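Local coordinates for protein N-acetylmuramoyl-L-alanine amidase (Mycolicibacterium smegmatis, PDB 7AGM) that probably hydrolyses the amide bond between N-acetylmuramic acid and L-alanine in peptidoglycan, as a zinc-dependent amidase of the Amidase_3 family, at residues 103-108 against 178-183. Numbering follows the deposited sequence.
Sequences IVSIHA and SVLVEC. With ZN (zinc ion), chain C.
Leu180 packs against the imidazole of His107. The two side chains cross at about a right angle, and Leu180 CG and both its methyl carbons sit 3.7 Å from His107 CD2. CG of Leu180 is anti to its backbone N (chi1 -175°), which swings the branch toward strand 103-108 and its His107 end. Ser105 OG lies in the ring plane, at the edge, 3.1 Å from His107 NE2. The hydroxyl is hydrogen-bonded to Asp14. The zinc bond at ND1 holds the ring, and Leu180 packs beside it.

Residues 103-108 and 178-183 lie on the two central strands, parallel neighbours, of the mixed sheet of an Amidase_3 domain, an alpha/beta fold with helices on the sheet. Five backbone hydrogen bonds join them, from Val179 N to Ile103 O at one end to Cys183 N to His107 O at the other. The shortest is Val181 N to Ser105 O, 2.8 Å.

The face bearing Val104, Ile106, Val179 and Val181 is buried. Val104 CG1 meets Val181 CG2 at 4.1 Å, and helices 134-148 and 198-219 pack over these side chains.

The other face becomes wet at the His107 end. His107 ND1 binds the zinc at 2.0 Å; His17, Glu52 and three waters complete the coordination. One zinc-bound water is gripped by two acceptors, donating to Glu182 OE2 at 2.6 Å and to Ala108 O at 2.8 Å, consistent with a zinc hydrolase site. Glu182 bends at chi2 (-78°), bringing its carboxylate over CB of His107.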
loop_
_atom_site.group_PDB
_atom_site.type_symbol
_atom_site.label_atom_id
_atom_site.label_comp_id
_atom_site.label_asym_id
_atom_site.label_seq_id
_atom_site.Cartn_x
_atom_site.Cartn_y
_atom_site.Cartn_z
ATOM N N ILE A 103 -7.801 4.400 -2.222
ATOM C CA ILE A 103 -6.903 3.409 -2.801
ATOM C C ILE A 103 -5.775 3.176 -1.810
ATOM O O ILE A 103 -5.166 4.134 -1.327
ATOM C CB ILE A 103 -6.331 3.904 -4.141
ATOM C CG1 ILE A 103 -7.465 4.231 -5.121
ATOM C CG2 ILE A 103 -5.326 2.906 -4.696
ATOM C CD1 ILE A 103 -7.022 5.154 -6.294
ATOM N N VAL A 104 -5.488 1.914 -1.504
ATOM C CA VAL A 104 -4.353 1.586 -0.641
ATOM C C VAL A 104 -3.502 0.530 -1.327
ATOM O O VAL A 104 -3.996 -0.561 -1.638
ATOM C CB VAL A 104 -4.774 1.112 0.763
ATOM C CG1 VAL A 104 -3.536 0.833 1.620
ATOM C CG2 VAL A 104 -5.675 2.136 1.434
ATOM N N SER A 105 -2.221 0.838 -1.530
ATOM C CA SER A 105 -1.243 -0.135 -1.989
ATOM C C SER A 105 -0.427 -0.573 -0.783
ATOM O O SER A 105 -0.032 0.258 0.037
ATOM C CB SER A 105 -0.348 0.488 -3.058
ATOM O OG SER A 105 0.629 -0.431 -3.506
ATOM N N ILE A 106 -0.232 -1.880 -0.638
ATOM C CA ILE A 106 0.396 -2.455 0.547
ATOM C C ILE A 106 1.718 -3.094 0.147
ATOM O O ILE A 106 1.760 -3.932 -0.767
ATOM C CB ILE A 106 -0.541 -3.448 1.252
ATOM C CG1 ILE A 106 -1.790 -2.714 1.757
ATOM C CG2 ILE A 106 0.179 -4.116 2.406
ATOM C CD1 ILE A 106 -2.801 -3.614 2.459
ATOM N N HIS A 107 2.795 -2.699 0.837
ATOM C CA HIS A 107 4.155 -3.083 0.493
ATOM C C HIS A 107 4.936 -3.395 1.756
ATOM O O HIS A 107 4.490 -3.135 2.881
ATOM C CB HIS A 107 4.885 -1.967 -0.261
ATOM C CG HIS A 107 4.489 -1.874 -1.694
ATOM N ND1 HIS A 107 5.292 -2.332 -2.713
ATOM C CD2 HIS A 107 3.364 -1.395 -2.279
ATOM C CE1 HIS A 107 4.681 -2.137 -3.868
ATOM N NE2 HIS A 107 3.510 -1.568 -3.632
ATOM N N ALA A 108 6.139 -3.926 1.547
ATOM C CA ALA A 108 7.149 -4.031 2.589
ATOM C C ALA A 108 8.497 -3.653 1.996
ATOM O O ALA A 108 8.754 -3.873 0.809
ATOM C CB ALA A 108 7.225 -5.434 3.202
ATOM N N SER A 178 -5.316 8.236 -2.544
ATOM C CA SER A 178 -4.438 7.076 -2.680
ATOM C C SER A 178 -3.198 7.234 -1.815
ATOM O O SER A 178 -2.575 8.304 -1.805
ATOM C CB SER A 178 -4.039 6.896 -4.150
ATOM O OG SER A 178 -3.272 5.720 -4.344
ATOM N N VAL A 179 -2.861 6.174 -1.074
ATOM C CA VAL A 179 -1.638 6.132 -0.279
ATOM C C VAL A 179 -1.012 4.758 -0.457
ATOM O O VAL A 179 -1.674 3.795 -0.857
ATOM C CB VAL A 179 -1.866 6.425 1.228
ATOM C CG1 VAL A 179 -2.456 7.842 1.433
ATOM C CG2 VAL A 179 -2.729 5.337 1.870
ATOM N N LEU A 180 0.287 4.679 -0.175
ATOM C CA LEU A 180 1.024 3.421 -0.228
ATOM C C LEU A 180 1.638 3.193 1.145
ATOM O O LEU A 180 2.372 4.049 1.647
ATOM C CB LEU A 180 2.085 3.470 -1.332
ATOM C CG LEU A 180 2.867 2.174 -1.607
ATOM C CD1 LEU A 180 3.501 2.215 -2.989
ATOM C CD2 LEU A 180 3.947 1.880 -0.560
ATOM N N VAL A 181 1.313 2.062 1.767
ATOM C CA VAL A 181 1.796 1.748 3.107
ATOM C C VAL A 181 2.961 0.773 2.974
ATOM O O VAL A 181 2.778 -0.364 2.515
ATOM C CB VAL A 181 0.689 1.157 3.993
ATOM C CG1 VAL A 181 1.263 0.776 5.366
ATOM C CG2 VAL A 181 -0.489 2.112 4.124
ATOM N N GLU A 182 4.160 1.216 3.357
ATOM C CA GLU A 182 5.293 0.320 3.580
ATOM C C GLU A 182 5.214 -0.118 5.042
ATOM O O GLU A 182 5.467 0.681 5.950
ATOM C CB GLU A 182 6.621 1.018 3.269
ATOM C CG GLU A 182 6.884 1.283 1.795
ATOM C CD GLU A 182 7.345 0.061 1.033
ATOM O OE1 GLU A 182 7.429 -1.019 1.649
ATOM O OE2 GLU A 182 7.630 0.181 -0.183
ATOM N N CYS A 183 4.828 -1.380 5.271
ATOM C CA CYS A 183 4.486 -1.827 6.621
ATOM C C CYS A 183 5.702 -1.919 7.528
ATOM O O CYS A 183 5.584 -1.706 8.742
ATOM C CB CYS A 183 3.787 -3.185 6.563
ATOM S SG CYS A 183 2.166 -3.112 5.767
HETATM ZN ZN ZN C . 7.155 -3.160 -2.700
HETATM O O HOH W 1 8.248 -2.112 -1.281
HETATM O O HOH W 2 9.258 -3.267 -3.103
HETATM O O HOH W 3 7.862 -1.548 -4.065
#